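Local atomic coordinates of ribosomal RNA methyltransferase, putative (Plasmodium falciparum, PDB entry 2PLW), a protein that probably methylates the 2'-oxygen of a uridine in ribosomal RNA, using S-adenosylmethionine, which is bound in this structure. Residues Asn49-Lys57 and Asn64-Ile72. Residues are numbered along the deposited sequence; the frame is centred on the assembly and turned at random.
Sequences NKIIGIDKK and NVYFIQGEI. With SAM (S-adenosylmethionine), chain C.
Ile52 to Asp55 pairs in parallel with Tyr66 to Gln69 at one edge of the Rossmann-like methyltransferase sheet, and the C-terminal ends of both strands open into the S-adenosylmethionine pocket. Five backbone hydrogen bonds join them, from Tyr66 N to Ile51 O (2.9 Å) through to Gly70 N, which meets Asp55 O from above its carbonyl plane. On one face Ile54 CG1 packs against Ile68 CB (3.9 Å), the two side chains running side by side; on the other the Phe67 ring reaches past Gly53, its CZ 3.3 Å from Lys57 O. With CG anti to the backbone N (chi1 -172°), the extended Gln69 chain carries NE2 to Lys56 O (2.8 Å), the acceptor lying near the amide plane. Asp55 OD1 accepts from Lys57 N, an Asx turn. The same carboxylate grips the ribose: SAM O2' donates to Asp55 OD1 (2.6 Å), and SAM O3' to OD2. Ile72 reads the adenine: its N donates to SAM N1 (2.9 Å) and its O accepts from SAM N6. Beside the adenine, Lys56 NZ and Glu71 OE2 form a long salt bridge (3.5 Å). Strand 24-29 flanks 49-55 on its other side; helix 93-102 covers Ile68, and helix 35-43 packs on Ile51 and Val65.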
ATOM      1  N   ASN A  49      -7.062   0.674 -16.427  1.00 20.52           N
ATOM      2  CA  ASN A  49      -6.758   0.351 -15.027  1.00 19.87           C
ATOM      3  C   ASN A  49      -7.909   0.819 -14.165  1.00 19.15           C
ATOM      4  O   ASN A  49      -8.737   1.588 -14.636  1.00 19.48           O
ATOM      5  CB  ASN A  49      -5.494   1.105 -14.565  1.00 19.62           C
ATOM      6  CG  ASN A  49      -4.218   0.625 -15.252  1.00 20.95           C
ATOM      7  OD1 ASN A  49      -3.784   1.228 -16.243  1.00 24.24           O
ATOM      8  ND2 ASN A  49      -3.596  -0.443 -14.726  1.00 17.25           N
ATOM      9  N   LYS A  50      -7.970   0.349 -12.916  1.00 18.01           N
ATOM     10  CA  LYS A  50      -8.764   0.999 -11.872  1.00 17.42           C
ATOM     11  C   LYS A  50      -7.762   1.434 -10.817  1.00 16.44           C
ATOM     12  O   LYS A  50      -6.947   0.627 -10.370  1.00 18.00           O
ATOM     13  CB  LYS A  50      -9.740   0.039 -11.213  1.00 17.87           C
ATOM     14  CG  LYS A  50     -11.076  -0.066 -11.871  1.00 19.99           C
ATOM     15  CD  LYS A  50     -11.947  -1.100 -11.154  1.00 21.95           C
ATOM     16  CE  LYS A  50     -13.368  -1.099 -11.732  1.00 22.98           C
ATOM     17  NZ  LYS A  50     -13.451  -1.158 -13.227  1.00 23.94           N
ATOM     18  N   ILE A  51      -7.804   2.709 -10.468  1.00 15.16           N
ATOM     19  CA  ILE A  51      -6.928   3.271  -9.442  1.00 14.23           C
ATOM     20  C   ILE A  51      -7.791   3.681  -8.240  1.00 13.17           C
ATOM     21  O   ILE A  51      -8.723   4.467  -8.387  1.00 13.65           O
ATOM     22  CB  ILE A  51      -6.127   4.462 -10.000  1.00 14.45           C
ATOM     23  CG1 ILE A  51      -5.354   4.028 -11.252  1.00 17.21           C
ATOM     24  CG2 ILE A  51      -5.146   4.988  -8.963  1.00 12.69           C
ATOM     25  CD1 ILE A  51      -4.997   5.193 -12.137  1.00 17.27           C
ATOM     26  N   ILE A  52      -7.483   3.122  -7.072  1.00 12.72           N
ATOM     27  CA  ILE A  52      -8.240   3.383  -5.837  1.00 11.91           C
ATOM     28  C   ILE A  52      -7.279   3.930  -4.779  1.00 11.28           C
ATOM     29  O   ILE A  52      -6.192   3.403  -4.587  1.00 12.77           O
ATOM     30  CB  ILE A  52      -8.951   2.102  -5.294  1.00 11.64           C
ATOM     31  CG1 ILE A  52      -9.779   1.421  -6.396  1.00 11.85           C
ATOM     32  CG2 ILE A  52      -9.824   2.451  -4.079  1.00 13.74           C
ATOM     33  CD1 ILE A  52     -10.027  -0.039  -6.149  1.00 15.07           C
ATOM     34  N   GLY A  53      -7.710   4.977  -4.086  1.00 11.69           N
ATOM     35  CA  GLY A  53      -6.925   5.569  -3.002  1.00 11.88           C
ATOM     36  C   GLY A  53      -7.687   5.436  -1.711  1.00 12.31           C
ATOM     37  O   GLY A  53      -8.907   5.682  -1.685  1.00 12.91           O
ATOM     38  N   ILE A  54      -6.973   5.118  -0.633  1.00 11.61           N
ATOM     39  CA  ILE A  54      -7.609   5.067   0.686  1.00 12.41           C
ATOM     40  C   ILE A  54      -6.798   5.937   1.622  1.00 12.38           C
ATOM     41  O   ILE A  54      -5.587   5.808   1.664  1.00 11.39           O
ATOM     42  CB  ILE A  54      -7.673   3.636   1.256  1.00 12.18           C
ATOM     43  CG1 ILE A  54      -8.721   2.813   0.495  1.00 15.06           C
ATOM     44  CG2 ILE A  54      -8.157   3.693   2.757  1.00 12.77           C
ATOM     45  CD1 ILE A  54      -8.759   1.347   0.909  1.00 13.45           C
ATOM     46  N   ASP A  55      -7.450   6.812   2.381  1.00 13.02           N
ATOM     47  CA  ASP A  55      -6.750   7.499   3.485  1.00 13.94           C
ATOM     48  C   ASP A  55      -7.755   7.853   4.552  1.00 14.10           C
ATOM     49  O   ASP A  55      -8.926   8.030   4.250  1.00 14.83           O
ATOM     50  CB  ASP A  55      -6.082   8.786   2.982  1.00 12.76           C
ATOM     51  CG  ASP A  55      -4.993   9.284   3.883  1.00 13.15           C
ATOM     52  OD1 ASP A  55      -5.269   9.727   5.019  1.00 16.72           O
ATOM     53  OD2 ASP A  55      -3.833   9.265   3.446  1.00 14.94           O
ATOM     54  N   LYS A  56      -7.295   7.968   5.797  1.00 15.66           N
ATOM     55  CA  LYS A  56      -8.194   8.444   6.865  1.00 18.06           C
ATOM     56  C   LYS A  56      -8.537   9.932   6.664  1.00 18.20           C
ATOM     57  O   LYS A  56      -9.583  10.377   7.102  1.00 19.98           O
ATOM     58  CB  LYS A  56      -7.624   8.154   8.261  1.00 18.13           C
ATOM     59  CG  LYS A  56      -6.302   8.810   8.550  1.00 19.95           C
ATOM     60  CD  LYS A  56      -5.524   8.134   9.710  1.00 22.35           C
ATOM     61  CE  LYS A  56      -6.228   8.316  11.045  1.00 28.07           C
ATOM     62  NZ  LYS A  56      -5.330   7.895  12.162  1.00 33.17           N
ATOM     63  N   LYS A  57      -7.660  10.664   5.981  1.00 18.63           N
ATOM     64  CA  LYS A  57      -7.892  12.070   5.614  1.00 20.01           C
ATOM     65  C   LYS A  57      -8.545  12.195   4.230  1.00 20.21           C
ATOM     66  O   LYS A  57      -8.170  11.496   3.281  1.00 20.01           O
ATOM     67  CB  LYS A  57      -6.580  12.847   5.597  1.00 20.57           C
ATOM     68  CG  LYS A  57      -5.922  13.063   6.953  1.00 23.47           C
ATOM     69  CD  LYS A  57      -4.729  14.038   6.811  1.00 23.77           C
ATOM     70  CE  LYS A  57      -3.409  13.245   6.688  1.00 30.71           C
ATOM     71  NZ  LYS A  57      -2.266  13.931   5.978  1.00 32.16           N
ATOM     72  N   ASN A  64     -10.720  10.279 -12.512  1.00 15.97           N
ATOM     73  CA  ASN A  64     -10.424   8.873 -12.820  1.00 16.81           C
ATOM     74  C   ASN A  64      -9.721   8.095 -11.718  1.00 15.89           C
ATOM     75  O   ASN A  64      -9.084   7.074 -11.981  1.00 16.09           O
ATOM     76  CB  ASN A  64      -9.664   8.775 -14.151  1.00 18.58           C
ATOM     77  CG  ASN A  64     -10.411   9.475 -15.288  1.00 22.32           C
ATOM     78  OD1 ASN A  64      -9.848  10.329 -15.980  1.00 28.14           O
ATOM     79  ND2 ASN A  64     -11.702   9.155 -15.446  1.00 26.68           N
ATOM     80  N   VAL A  65      -9.840   8.597 -10.494  1.00 14.22           N
ATOM     81  CA  VAL A  65      -9.381   7.883  -9.316  1.00 13.92           C
ATOM     82  C   VAL A  65     -10.544   7.733  -8.355  1.00 13.69           C
ATOM     83  O   VAL A  65     -11.271   8.715  -8.104  1.00 13.50           O
ATOM     84  CB  VAL A  65      -8.247   8.651  -8.627  1.00 13.62           C
ATOM     85  CG1 VAL A  65      -7.835   7.937  -7.292  1.00 15.01           C
ATOM     86  CG2 VAL A  65      -7.038   8.797  -9.604  1.00 15.84           C
ATOM     87  N   TYR A  66     -10.714   6.526  -7.813  1.00 12.71           N
ATOM     88  CA  TYR A  66     -11.755   6.282  -6.809  1.00 13.59           C
ATOM     89  C   TYR A  66     -11.118   6.551  -5.463  1.00 13.30           C
ATOM     90  O   TYR A  66     -10.036   6.031  -5.182  1.00 15.78           O
ATOM     91  CB  TYR A  66     -12.211   4.835  -6.823  1.00 14.53           C
ATOM     92  CG  TYR A  66     -12.813   4.354  -8.113  1.00 14.78           C
ATOM     93  CD1 TYR A  66     -14.177   4.453  -8.340  1.00 16.99           C
ATOM     94  CD2 TYR A  66     -12.018   3.763  -9.099  1.00 14.16           C
ATOM     95  CE1 TYR A  66     -14.740   3.984  -9.525  1.00 18.78           C
ATOM     96  CE2 TYR A  66     -12.581   3.312 -10.299  1.00 16.54           C
ATOM     97  CZ  TYR A  66     -13.940   3.422 -10.497  1.00 18.90           C
ATOM     98  OH  TYR A  66     -14.518   2.985 -11.676  1.00 18.87           O
ATOM     99  N   PHE A  67     -11.759   7.357  -4.627  1.00 13.37           N
ATOM    100  CA  PHE A  67     -11.226   7.574  -3.299  1.00 12.36           C
ATOM    101  C   PHE A  67     -12.165   6.960  -2.256  1.00 13.32           C
ATOM    102  O   PHE A  67     -13.400   6.987  -2.408  1.00 13.63           O
ATOM    103  CB  PHE A  67     -11.009   9.072  -3.020  1.00 13.34           C
ATOM    104  CG  PHE A  67     -10.646   9.361  -1.587  1.00 13.51           C
ATOM    105  CD1 PHE A  67      -9.400   8.999  -1.097  1.00 13.73           C
ATOM    106  CD2 PHE A  67     -11.551   9.991  -0.744  1.00 15.46           C
ATOM    107  CE1 PHE A  67      -9.061   9.273   0.222  1.00 15.42           C
ATOM    108  CE2 PHE A  67     -11.226  10.266   0.590  1.00 17.05           C
ATOM    109  CZ  PHE A  67      -9.993   9.887   1.073  1.00 16.04           C
ATOM    110  N   ILE A  68     -11.565   6.408  -1.205  1.00 12.35           N
ATOM    111  CA  ILE A  68     -12.323   5.857  -0.080  1.00 13.65           C
ATOM    112  C   ILE A  68     -11.731   6.429   1.188  1.00 14.13           C
ATOM    113  O   ILE A  68     -10.555   6.223   1.478  1.00 13.74           O
ATOM    114  CB  ILE A  68     -12.282   4.303  -0.050  1.00 13.11           C
ATOM    115  CG1 ILE A  68     -13.002   3.734  -1.284  1.00 13.64           C
ATOM    116  CG2 ILE A  68     -12.853   3.785   1.291  1.00 14.06           C
ATOM    117  CD1 ILE A  68     -12.788   2.210  -1.488  1.00 15.88           C
ATOM    118  N   GLN A  69     -12.543   7.161   1.949  1.00 15.54           N
ATOM    119  CA  GLN A  69     -12.050   7.599   3.236  1.00 15.70           C
ATOM    120  C   GLN A  69     -12.167   6.449   4.241  1.00 15.86           C
ATOM    121  O   GLN A  69     -13.231   5.834   4.401  1.00 17.27           O
ATOM    122  CB  GLN A  69     -12.767   8.847   3.757  1.00 17.21           C
ATOM    123  CG  GLN A  69     -12.084   9.362   5.002  1.00 18.09           C
ATOM    124  CD  GLN A  69     -12.839  10.495   5.688  1.00 24.42           C
ATOM    125  OE1 GLN A  69     -14.030  10.671   5.471  1.00 25.79           O
ATOM    126  NE2 GLN A  69     -12.134  11.263   6.522  1.00 24.74           N
ATOM    127  N   GLY A  70     -11.069   6.153   4.906  1.00 15.12           N
ATOM    128  CA  GLY A  70     -11.069   5.090   5.912  1.00 15.74           C
ATOM    129  C   GLY A  70      -9.717   4.814   6.511  1.00 16.86           C
ATOM    130  O   GLY A  70      -8.691   5.030   5.882  1.00 16.27           O
ATOM    131  N   GLU A  71      -9.711   4.363   7.758  1.00 17.49           N
ATOM    132  CA  GLU A  71      -8.469   4.011   8.397  1.00 18.20           C
ATOM    133  C   GLU A  71      -8.307   2.486   8.344  1.00 17.96           C
ATOM    134  O   GLU A  71      -9.082   1.750   8.957  1.00 18.64           O
ATOM    135  CB  GLU A  71      -8.462   4.520   9.846  1.00 18.05           C
ATOM    136  CG  GLU A  71      -7.231   4.084  10.632  1.00 20.10           C
ATOM    137  CD  GLU A  71      -7.193   4.682  12.033  1.00 21.09           C
ATOM    138  OE1 GLU A  71      -8.201   5.282  12.461  1.00 27.98           O
ATOM    139  OE2 GLU A  71      -6.158   4.541  12.697  1.00 28.22           O
ATOM    140  N   ILE A  72      -7.322   2.005   7.585  1.00 17.13           N
ATOM    141  CA  ILE A  72      -7.105   0.564   7.535  1.00 16.96           C
ATOM    142  C   ILE A  72      -6.722   0.067   8.934  1.00 18.01           C
ATOM    143  O   ILE A  72      -5.945   0.710   9.633  1.00 17.80           O
ATOM    144  CB  ILE A  72      -6.056   0.182   6.455  1.00 16.40           C
ATOM    145  CG1 ILE A  72      -6.573   0.614   5.085  1.00 13.86           C
ATOM    146  CG2 ILE A  72      -5.739  -1.305   6.529  1.00 15.72           C
ATOM    147  CD1 ILE A  72      -7.849  -0.105   4.594  1.00 16.28           C
TER
HETATM  148  N   SAM C 203       1.735   8.768  -0.732  1.00 21.44           N
HETATM  149  CA  SAM C 203       1.001  10.041  -0.420  1.00 21.54           C
HETATM  150  C   SAM C 203       1.088  11.040  -1.575  1.00 21.26           C
HETATM  151  O   SAM C 203       1.939  10.868  -2.449  1.00 21.25           O
HETATM  152  OXT SAM C 203       0.319  12.003  -1.687  1.00 20.36           O
HETATM  153  CB  SAM C 203       1.564  10.649   0.871  1.00 21.36           C
HETATM  154  CG  SAM C 203       1.138   9.766   2.044  1.00 23.28           C
HETATM  155  SD  SAM C 203       1.336  10.508   3.675  1.00 28.18           S
HETATM  156  CE  SAM C 203       3.134  10.475   3.761  1.00 27.41           C
HETATM  157  C5' SAM C 203       0.880   9.147   4.781  1.00 22.22           C
HETATM  158  C4' SAM C 203      -0.640   9.013   4.883  1.00 17.87           C
HETATM  159  O4' SAM C 203      -0.931   7.789   5.563  1.00 18.07           O
HETATM  160  C3' SAM C 203      -1.359  10.136   5.671  1.00 18.91           C
HETATM  161  O3' SAM C 203      -2.170  10.916   4.819  1.00 18.51           O
HETATM  162  C2' SAM C 203      -2.201   9.384   6.713  1.00 17.51           C
HETATM  163  O2' SAM C 203      -3.513   9.884   6.948  1.00 17.29           O
HETATM  164  C1' SAM C 203      -2.227   7.980   6.136  1.00 15.81           C
HETATM  165  N9  SAM C 203      -2.506   6.900   7.085  1.00 18.72           N
HETATM  166  C8  SAM C 203      -1.855   6.593   8.262  1.00 18.33           C
HETATM  167  N7  SAM C 203      -2.424   5.489   8.792  1.00 16.83           N
HETATM  168  C5  SAM C 203      -3.422   5.094   7.959  1.00 17.67           C
HETATM  169  C6  SAM C 203      -4.329   4.033   7.988  1.00 17.20           C
HETATM  170  N6  SAM C 203      -4.330   3.155   8.982  1.00 16.52           N
HETATM  171  N1  SAM C 203      -5.240   3.879   6.974  1.00 18.26           N
HETATM  172  C2  SAM C 203      -5.281   4.760   5.908  1.00 18.01           C
HETATM  173  N3  SAM C 203      -4.376   5.805   5.866  1.00 16.31           N
HETATM  174  C4  SAM C 203      -3.481   5.970   6.883  1.00 17.56           C
HETATM  175  O   HOH W   1     -13.155   1.856 -13.587  1.00 22.54           O
HETATM  176  O   HOH W   2      -9.527   4.351 -11.962  1.00 24.15           O